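Local structure of ferredoxin component of dioxygenase (Sphingobium yanoikuyae, 2I7F) at residues N3-C8 / Q23-A28; Y32-E37 / G55-T60; L44-N49 / C83-K88. The protein carries a Rieske-type [2Fe-2S] cluster and probably passes electrons to the terminal oxygenase of the biphenyl 2,3-dioxygenase system. All coordinates share one frame; numbering follows the deposited sequence.

Contact 1 of 3, residues N3-C8 / Q23-A28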
loop_
_atom_site.group_PDB
_atom_site.type_symbol
_atom_site.label_atom_id
_atom_site.label_comp_id
_atom_site.label_asym_id
_atom_site.label_seq_id
_atom_site.Cartn_x
_atom_site.Cartn_y
_atom_site.Cartn_z
ATOM N N ASN A 3 20.531 -1.888 1.810
ATOM C CA ASN A 3 19.769 -3.106 2.191
ATOM C C ASN A 3 18.338 -2.686 2.516
ATOM O O ASN A 3 17.611 -2.369 1.581
ATOM C CB ASN A 3 20.464 -3.860 3.337
ATOM C CG ASN A 3 19.971 -5.323 3.496
ATOM O OD1 ASN A 3 20.479 -6.077 4.365
ATOM N ND2 ASN A 3 19.005 -5.733 2.651
ATOM N N LYS A 4 17.932 -2.628 3.793
ATOM C CA LYS A 4 16.518 -2.479 4.149
ATOM C C LYS A 4 16.133 -1.163 4.816
ATOM O O LYS A 4 16.931 -0.545 5.528
ATOM C CB LYS A 4 16.061 -3.645 5.023
ATOM C CG LYS A 4 16.425 -4.984 4.385
ATOM C CD LYS A 4 15.435 -6.054 4.638
ATOM C CE LYS A 4 15.849 -7.347 3.961
ATOM N NZ LYS A 4 15.943 -7.282 2.494
ATOM N N LEU A 5 14.899 -0.750 4.543
ATOM C CA LEU A 5 14.301 0.460 5.090
ATOM C C LEU A 5 13.160 0.048 5.979
ATOM O O LEU A 5 12.296 -0.665 5.519
ATOM C CB LEU A 5 13.713 1.337 3.973
ATOM C CG LEU A 5 14.666 1.975 2.975
ATOM C CD1 LEU A 5 13.918 2.791 1.898
ATOM C CD2 LEU A 5 15.640 2.808 3.778
ATOM N N ARG A 6 13.157 0.477 7.242
ATOM C CA ARG A 6 11.995 0.278 8.116
ATOM C C ARG A 6 10.856 1.264 7.792
ATOM O O ARG A 6 11.088 2.467 7.710
ATOM C CB ARG A 6 12.402 0.420 9.577
ATOM C CG ARG A 6 13.287 -0.697 10.012
ATOM C CD ARG A 6 13.767 -0.576 11.429
ATOM N NE ARG A 6 14.581 0.600 11.551
ATOM C CZ ARG A 6 15.238 0.959 12.643
ATOM N NH1 ARG A 6 15.173 0.225 13.747
ATOM N NH2 ARG A 6 15.986 2.050 12.604
ATOM N N LEU A 7 9.635 0.756 7.634
ATOM C CA LEU A 7 8.466 1.601 7.338
ATOM C C LEU A 7 7.625 1.910 8.575
ATOM O O LEU A 7 7.309 3.069 8.835
ATOM C CB LEU A 7 7.596 1.009 6.199
ATOM C CG LEU A 7 8.376 0.688 4.930
ATOM C CD1 LEU A 7 7.454 0.098 3.816
ATOM C CD2 LEU A 7 9.142 1.925 4.432
ATOM N N CYS A 8 7.331 0.881 9.367
ATOM C CA CYS A 8 6.422 0.996 10.494
ATOM C C CYS A 8 6.414 -0.335 11.184
ATOM O O CYS A 8 6.840 -1.333 10.610
ATOM C CB CYS A 8 4.993 1.393 10.041
ATOM S SG CYS A 8 4.033 0.195 9.045
ATOM N N GLN A 23 8.575 7.793 3.981
ATOM C CA GLN A 23 9.952 7.486 4.283
ATOM C C GLN A 23 10.753 8.378 3.333
ATOM O O GLN A 23 10.382 8.564 2.165
ATOM C CB GLN A 23 10.197 5.944 4.158
ATOM C CG GLN A 23 11.373 5.364 4.977
ATOM C CD GLN A 23 12.764 5.620 4.348
ATOM O OE1 GLN A 23 13.776 5.750 5.053
ATOM N NE2 GLN A 23 12.813 5.701 3.013
ATOM N N GLU A 24 11.799 9.010 3.862
ATOM C CA GLU A 24 12.477 10.065 3.143
ATOM C C GLU A 24 13.097 9.637 1.801
ATOM O O GLU A 24 13.161 10.438 0.868
ATOM C CB GLU A 24 13.480 10.817 4.032
ATOM C CG GLU A 24 14.625 10.010 4.642
ATOM C CD GLU A 24 15.451 10.859 5.612
ATOM O OE1 GLU A 24 15.487 10.506 6.819
ATOM O OE2 GLU A 24 16.057 11.879 5.178
ATOM N N LYS A 25 13.470 8.385 1.641
ATOM C CA LYS A 25 14.021 7.988 0.337
ATOM C C LYS A 25 12.959 7.781 -0.803
ATOM O O LYS A 25 13.289 7.777 -1.984
ATOM C CB LYS A 25 14.948 6.767 0.529
ATOM C CG LYS A 25 16.315 7.168 1.132
ATOM C CD LYS A 25 17.177 5.969 1.580
ATOM C CE LYS A 25 17.341 5.883 3.127
ATOM N NZ LYS A 25 18.689 5.285 3.542
ATOM N N MET A 26 11.685 7.715 -0.443
ATOM C CA MET A 26 10.689 7.071 -1.255
ATOM C C MET A 26 9.486 7.941 -1.600
ATOM O O MET A 26 9.191 8.931 -0.915
ATOM C CB MET A 26 10.168 5.867 -0.478
ATOM C CG MET A 26 11.185 4.844 -0.077
ATOM S SD MET A 26 12.079 4.062 -1.414
ATOM C CE MET A 26 10.761 3.195 -2.222
ATOM N N PRO A 27 8.758 7.549 -2.659
ATOM C CA PRO A 27 7.433 8.090 -2.850
ATOM C C PRO A 27 6.545 7.722 -1.683
ATOM O O PRO A 27 6.805 6.745 -1.014
ATOM C CB PRO A 27 6.939 7.438 -4.161
ATOM C CG PRO A 27 7.971 6.505 -4.601
ATOM C CD PRO A 27 9.152 6.603 -3.725
ATOM N N ALA A 28 5.497 8.480 -1.435
ATOM C CA ALA A 28 4.573 8.123 -0.365
ATOM C C ALA A 28 4.243 6.636 -0.506
ATOM O O ALA A 28 4.031 6.162 -1.631
ATOM C CB ALA A 28 3.303 8.969 -0.412
#

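Contact 2 of 3, residues Y32-E37 / G55-T60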
loop_
_atom_site.group_PDB
_atom_site.type_symbol
_atom_site.label_atom_id
_atom_site.label_comp_id
_atom_site.label_asym_id
_atom_site.label_seq_id
_atom_site.Cartn_x
_atom_site.Cartn_y
_atom_site.Cartn_z
ATOM N N TYR A 32 -0.419 -2.297 4.135
ATOM C CA TYR A 32 -1.655 -3.011 4.329
ATOM C C TYR A 32 -1.454 -4.343 5.025
ATOM O O TYR A 32 -0.421 -4.990 4.870
ATOM C CB TYR A 32 -2.341 -3.317 3.012
ATOM C CG TYR A 32 -2.361 -2.236 1.990
ATOM C CD1 TYR A 32 -1.227 -1.975 1.228
ATOM C CD2 TYR A 32 -3.516 -1.522 1.703
ATOM C CE1 TYR A 32 -1.228 -1.052 0.258
ATOM C CE2 TYR A 32 -3.510 -0.542 0.676
ATOM C CZ TYR A 32 -2.371 -0.331 -0.039
ATOM O OH TYR A 32 -2.297 0.626 -1.061
ATOM N N ASN A 33 -2.504 -4.758 5.732
ATOM C CA ASN A 33 -2.626 -6.076 6.296
ATOM C C ASN A 33 -3.874 -6.688 5.646
ATOM O O ASN A 33 -4.984 -6.175 5.830
ATOM C CB ASN A 33 -2.750 -5.960 7.819
ATOM C CG ASN A 33 -3.215 -7.251 8.527
ATOM O OD1 ASN A 33 -3.540 -8.259 7.914
ATOM N ND2 ASN A 33 -3.275 -7.178 9.846
ATOM N N VAL A 34 -3.658 -7.726 4.838
ATOM C CA VAL A 34 -4.700 -8.518 4.218
ATOM C C VAL A 34 -4.720 -9.890 4.917
ATOM O O VAL A 34 -3.812 -10.710 4.766
ATOM C CB VAL A 34 -4.462 -8.663 2.663
ATOM C CG1 VAL A 34 -5.475 -9.653 2.042
ATOM C CG2 VAL A 34 -4.521 -7.283 1.962
ATOM N N ASP A 35 -5.750 -10.122 5.714
ATOM C CA ASP A 35 -5.924 -11.389 6.438
ATOM C C ASP A 35 -4.686 -11.839 7.225
ATOM O O ASP A 35 -4.377 -13.030 7.297
ATOM C CB ASP A 35 -6.357 -12.486 5.459
ATOM C CG ASP A 35 -6.960 -13.694 6.159
ATOM O OD1 ASP A 35 -7.694 -13.515 7.168
ATOM O OD2 ASP A 35 -6.699 -14.843 5.701
ATOM N N GLY A 36 -3.982 -10.892 7.821
ATOM C CA GLY A 36 -2.848 -11.205 8.652
ATOM C C GLY A 36 -1.501 -11.177 7.971
ATOM O O GLY A 36 -0.495 -11.468 8.623
ATOM N N GLU A 37 -1.452 -10.860 6.679
ATOM C CA GLU A 37 -0.169 -10.731 5.932
ATOM C C GLU A 37 -0.037 -9.291 5.423
ATOM O O GLU A 37 -1.027 -8.681 5.068
ATOM C CB GLU A 37 -0.124 -11.661 4.725
ATOM C CG GLU A 37 0.520 -13.013 4.914
ATOM C CD GLU A 37 -0.350 -13.963 5.585
ATOM O OE1 GLU A 37 -1.477 -14.163 5.101
ATOM O OE2 GLU A 37 0.097 -14.538 6.581
ATOM N N GLY A 55 -8.585 5.645 1.201
ATOM C CA GLY A 55 -9.724 4.928 0.616
ATOM C C GLY A 55 -10.140 3.784 1.489
ATOM O O GLY A 55 -10.072 3.860 2.723
ATOM N N TYR A 56 -10.567 2.707 0.838
ATOM C CA TYR A 56 -11.375 1.672 1.463
ATOM C C TYR A 56 -10.820 0.318 1.083
ATOM O O TYR A 56 -10.815 -0.056 -0.080
ATOM C CB TYR A 56 -12.828 1.808 1.013
ATOM C CG TYR A 56 -13.303 3.237 1.160
ATOM C CD1 TYR A 56 -13.734 3.741 2.399
ATOM C CD2 TYR A 56 -13.276 4.107 0.066
ATOM C CE1 TYR A 56 -14.118 5.076 2.523
ATOM C CE2 TYR A 56 -13.664 5.432 0.184
ATOM C CZ TYR A 56 -14.058 5.913 1.399
ATOM O OH TYR A 56 -14.460 7.208 1.447
ATOM N N GLN A 57 -10.329 -0.400 2.086
ATOM C CA GLN A 57 -9.800 -1.721 1.889
ATOM C C GLN A 57 -10.913 -2.718 2.004
ATOM O O GLN A 57 -11.692 -2.721 2.952
ATOM C CB GLN A 57 -8.711 -2.038 2.899
ATOM C CG GLN A 57 -8.037 -3.383 2.647
ATOM C CD GLN A 57 -7.024 -3.728 3.715
ATOM O OE1 GLN A 57 -6.721 -2.911 4.582
ATOM N NE2 GLN A 57 -6.498 -4.953 3.665
ATOM N N ASP A 58 -11.005 -3.579 1.008
ATOM C CA ASP A 58 -11.972 -4.663 1.057
ATOM C C ASP A 58 -11.204 -5.941 0.729
ATOM O O ASP A 58 -11.171 -6.387 -0.417
ATOM C CB ASP A 58 -13.070 -4.423 0.043
ATOM C CG ASP A 58 -14.188 -5.470 0.116
ATOM O OD1 ASP A 58 -14.168 -6.371 0.987
ATOM O OD2 ASP A 58 -15.095 -5.385 -0.722
ATOM N N GLY A 59 -10.566 -6.493 1.747
ATOM C CA GLY A 59 -9.768 -7.693 1.583
ATOM C C GLY A 59 -8.493 -7.336 0.835
ATOM O O GLY A 59 -7.683 -6.566 1.355
ATOM N N THR A 60 -8.296 -7.928 -0.351
ATOM C CA THR A 60 -7.121 -7.628 -1.189
ATOM C C THR A 60 -7.356 -6.437 -2.106
ATOM O O THR A 60 -6.475 -6.085 -2.863
ATOM C CB THR A 60 -6.706 -8.826 -2.101
ATOM O OG1 THR A 60 -7.850 -9.249 -2.854
ATOM C CG2 THR A 60 -6.219 -9.970 -1.313
HETATM O O HOH W 1 -4.525 -2.718 6.138
#

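Contact 3 of 3, residues L44-N49 / C83-K88. With FES (Fe2/s2 (inorganic) cluster), chain D.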
loop_
_atom_site.group_PDB
_atom_site.type_symbol
_atom_site.label_atom_id
_atom_site.label_comp_id
_atom_site.label_asym_id
_atom_site.label_seq_id
_atom_site.Cartn_x
_atom_site.Cartn_y
_atom_site.Cartn_z
ATOM N N LEU A 44 0.182 7.159 -3.662
ATOM C CA LEU A 44 -0.447 8.030 -4.638
ATOM C C LEU A 44 -1.154 7.167 -5.714
ATOM O O LEU A 44 -0.510 6.413 -6.443
ATOM C CB LEU A 44 0.577 9.004 -5.312
ATOM C CG LEU A 44 -0.019 10.199 -6.092
ATOM C CD1 LEU A 44 -0.679 11.228 -5.127
ATOM C CD2 LEU A 44 1.012 10.879 -6.994
ATOM N N CYS A 45 -2.482 7.288 -5.786
ATOM C CA CYS A 45 -3.262 6.742 -6.890
ATOM C C CYS A 45 -2.599 7.116 -8.223
ATOM O O CYS A 45 -2.019 8.195 -8.336
ATOM C CB CYS A 45 -4.685 7.276 -6.886
ATOM S SG CYS A 45 -5.673 6.365 -8.083
ATOM N N THR A 46 -2.625 6.186 -9.177
ATOM C CA THR A 46 -1.986 6.400 -10.486
ATOM C C THR A 46 -2.914 7.196 -11.386
ATOM O O THR A 46 -2.500 7.674 -12.443
ATOM C CB THR A 46 -1.566 5.068 -11.230
ATOM O OG1 THR A 46 -2.737 4.285 -11.516
ATOM C CG2 THR A 46 -0.533 4.226 -10.448
ATOM N N HIS A 47 -4.167 7.359 -10.965
ATOM C CA HIS A 47 -5.132 8.092 -11.747
ATOM C C HIS A 47 -5.239 9.571 -11.373
ATOM O O HIS A 47 -5.571 10.418 -12.213
ATOM C CB HIS A 47 -6.485 7.405 -11.680
ATOM C CG HIS A 47 -7.520 8.111 -12.472
ATOM N ND1 HIS A 47 -8.469 8.924 -11.891
ATOM C CD2 HIS A 47 -7.687 8.230 -13.810
ATOM C CE1 HIS A 47 -9.209 9.469 -12.839
ATOM N NE2 HIS A 47 -8.744 9.076 -14.012
ATOM N N GLY A 48 -4.954 9.899 -10.126
ATOM C CA GLY A 48 -4.969 11.289 -9.727
ATOM C C GLY A 48 -4.333 11.562 -8.387
ATOM O O GLY A 48 -3.554 10.769 -7.879
ATOM N N ASN A 49 -4.645 12.725 -7.825
ATOM C CA ASN A 49 -4.027 13.173 -6.592
ATOM C C ASN A 49 -4.923 12.769 -5.409
ATOM O O ASN A 49 -5.667 13.578 -4.874
ATOM C CB ASN A 49 -3.808 14.698 -6.618
ATOM C CG ASN A 49 -2.734 15.146 -7.594
ATOM O OD1 ASN A 49 -1.689 14.539 -7.712
ATOM N ND2 ASN A 49 -3.000 16.261 -8.291
ATOM N N CYS A 83 -8.900 3.498 -12.768
ATOM C CA CYS A 83 -7.529 3.014 -12.615
ATOM C C CYS A 83 -7.159 2.074 -13.743
ATOM O O CYS A 83 -7.884 1.116 -14.024
ATOM C CB CYS A 83 -7.347 2.302 -11.283
ATOM S SG CYS A 83 -7.538 3.433 -9.948
ATOM N N GLN A 84 -6.041 2.392 -14.406
ATOM C CA GLN A 84 -5.517 1.598 -15.520
ATOM C C GLN A 84 -4.030 1.284 -15.415
ATOM O O GLN A 84 -3.585 0.260 -15.943
ATOM C CB GLN A 84 -5.748 2.315 -16.849
ATOM C CG GLN A 84 -7.210 2.426 -17.254
ATOM C CD GLN A 84 -7.395 3.256 -18.515
ATOM O OE1 GLN A 84 -6.770 4.312 -18.680
ATOM N NE2 GLN A 84 -8.241 2.786 -19.414
ATOM N N ILE A 85 -3.261 2.191 -14.813
ATOM C CA ILE A 85 -1.805 2.035 -14.652
ATOM C C ILE A 85 -1.579 1.293 -13.330
ATOM O O ILE A 85 -2.015 1.776 -12.283
ATOM C CB ILE A 85 -1.086 3.414 -14.584
ATOM C CG1 ILE A 85 -1.265 4.221 -15.883
ATOM C CG2 ILE A 85 0.398 3.242 -14.269
ATOM C CD1 ILE A 85 -0.935 5.730 -15.717
ATOM N N PRO A 86 -0.925 0.131 -13.357
ATOM C CA PRO A 86 -0.738 -0.594 -12.085
ATOM C C PRO A 86 -0.001 0.238 -11.023
ATOM O O PRO A 86 0.901 1.011 -11.354
ATOM C CB PRO A 86 0.086 -1.811 -12.506
ATOM C CG PRO A 86 -0.301 -2.018 -13.881
ATOM C CD PRO A 86 -0.362 -0.648 -14.464
ATOM N N ILE A 87 -0.390 0.058 -9.764
ATOM C CA ILE A 87 0.268 0.668 -8.611
ATOM C C ILE A 87 1.599 -0.087 -8.439
ATOM O O ILE A 87 1.698 -1.278 -8.753
ATOM C CB ILE A 87 -0.709 0.687 -7.331
ATOM C CG1 ILE A 87 -0.292 1.678 -6.257
ATOM C CG2 ILE A 87 -0.836 -0.660 -6.704
ATOM C CD1 ILE A 87 -0.311 3.136 -6.641
ATOM N N LYS A 88 2.644 0.635 -8.072
ATOM C CA LYS A 88 3.911 0.008 -7.725
ATOM C C LYS A 88 3.756 -0.728 -6.404
ATOM O O LYS A 88 3.231 -0.169 -5.459
ATOM C CB LYS A 88 5.006 1.053 -7.590
ATOM C CG LYS A 88 6.361 0.557 -7.075
ATOM C CD LYS A 88 7.162 -0.021 -8.165
ATOM C CE LYS A 88 8.590 -0.257 -7.729
ATOM N NZ LYS A 88 9.190 -1.166 -8.728
HETATM FE FE1 FES D . -9.079 8.707 -9.761
HETATM FE FE2 FES D . -7.722 7.389 -7.749
HETATM S S1 FES D . -9.205 6.603 -9.201
HETATM S S2 FES D . -7.600 9.553 -8.345
HETATM O O HOH W 2 -4.495 4.650 -13.535
#

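Contact 1 of 3, residues N3-C8 / Q23-A28
Leu-5 meets Gln-23, Lys-25 and Met-26 through its two methyl groups, and the contact is made by packing, without a hydrogen bond between the segments. The side chain leaves strand 4-9 toward the turn, with CG anti to the carbonyl carbon (chi1 -67°), and the fork at CG then splits the work. CD1 lies 3.9 Å from Met-26 CG and almost as near the sulphur of the same residue. CD2 faces the aliphatic part of Lys-25, 3.6 Å from Lys-25 CE. A branched leucine suits this place because one methyl can meet Met-26 and the other Lys-25, while both border Gln-23. The flexible thioether of Met-26, bent at both chi2 and chi3, can follow the outline of the leucine, while Lys-25 lends its methylene groups at the more exposed margin.

The side chain of Gln-23 lies across those of both leucines at about a right angle. Its CG comes within 4.1 Å of Leu-7 CD2, and its terminal amide group borders the methyls of Leu-5. Across this contact Gln-23 thus meets the leucines by van der Waals packing.

The polar order is local to 23-28. Met-26 N donates to Gln-23 O at 3.0 Å, closing a type I beta turn that presents Gln-23, Lys-25 and Met-26 toward the strand. Leu-7 also touches Ile-101 and Leu-29, and Met-26 reaches Ile-101 and Tyr-90. The arrangement is that of a beta turn in the loop between strands 19-21 and 29-34, packed on an outermost strand of the antiparallel sheet of the Rieske domain, away from the cluster.

Contact 2 of 3, residues Y32-E37 / G55-T60
Gln-57 sends its CG anti to the backbone N (chi1 -175°), and a chain extended beyond that carries the amide across to Asn-33 and Val-34. Val-34 sets CG1 anti to its own backbone N (chi1 173°), which places CG1 beside Thr-60 and leaves CG2 over Gly-59 O and the glutamine amide.

The amide nitrogen of Gln-57 serves both segments. NE2 donates to Asn-33 O at 2.9 Å, nearly straight at 162°, although it stands well above the carbonyl plane of that acceptor. It also donates to Gly-59 O at 3.1 Å, this time in the carbonyl plane. Two acceptors for one NH2 group fix the rotation of the amide, and OE1 receives a bond of 2.7 Å from a water that itself accepts from Asn-33 N. Glutamine fits here because a single flat group can donate to backbone oxygens of both segments and, through OE1 and the water, also reach Asn-33 N.

The methyls of Val-34 complete the contact. CG2 lies 3.3 Å from Gly-59 O, and CG1 packs tightly on Thr-60 CG2 at 3.5 Å. Gly-59 has positive phi, a conformation that favours glycine. Asn-33 OD1 accepts from Gly-36 N at 2.7 Å, an Asx motif that braces the type I' turn from Val-34 to Glu-37, where the backbone angles of Gly-36 call for glycine.

Asn-33 ND2 is held by Val-13 O, and Gln-57 also touches Pro-18 and Ile-62. The contact thus joins the hairpin between strands 29-34 and 37-42 of the six-stranded sheet to the turn linking strands 56-58 and 61-63 of the three-stranded one.

Contact 3 of 3, residues L44-N49 / C83-K88
Thr-46 OG1 is gripped from two directions: it donates to Ile-85 O at 2.7 Å and accepts from a water, also at 2.7 Å. The same water accepts from Gln-84 N, giving the hydroxyl a second link to segment 83-88. With chi1 at 63°, OG1 sits between the backbone N and the carbonyl carbon, while CG2 turns to Pro-86 O and Ile-87 CD1. Threonine suits this place by offering a hydroxyl and a methyl from one carbon. Ile-87 CD1 also reaches to 3.3 Å from Leu-44 O, and Ile-85 CB flanks the hydroxyl.

On the cluster side Cys-45 SG binds the iron FE2 at 2.3 Å, and His-47 ND1 binds the iron FE1 at 2.2 Å. His-47 N donates to Cys-45 SG at 3.4 Å, which would tend to stabilise negative charge on that ligand. Gly-48 lies against S2, where a beta-carbon would clash. Cys-83 binds no iron; its SG lies 3.9 Å from Cys-45 SG and lines the pocket.

Cys-64 and His-67 supply the remaining protein ligands. Phe-71 of strand 70-72 touches Cys-45, Thr-46, Cys-83 and Ile-87, so this cluster-binding loop after strand 37-42 meets the approach to strand 89-95 beside the three-stranded sheet.

How the contacts relate
From the N terminus, contact 1 comes first: it closes the loop running from strand 4-9 through strand 19-21 to the turn at 23-28, and is complete before the others open. Strand 29-34 then leads straight into contact 2, which spans strand 37-42 and the first cluster-binding loop and joins the two sheets. Contact 3 opens within that span, at 44-49, and closes only at 83-88, so contacts 2 and 3 cross along the chain. Contact 3 brings the cluster end to the segment that enters strand 89-95. The centres lie 18 to 20 Å apart, and contacts 1 and 2 flank opposite sides of the chain's centre.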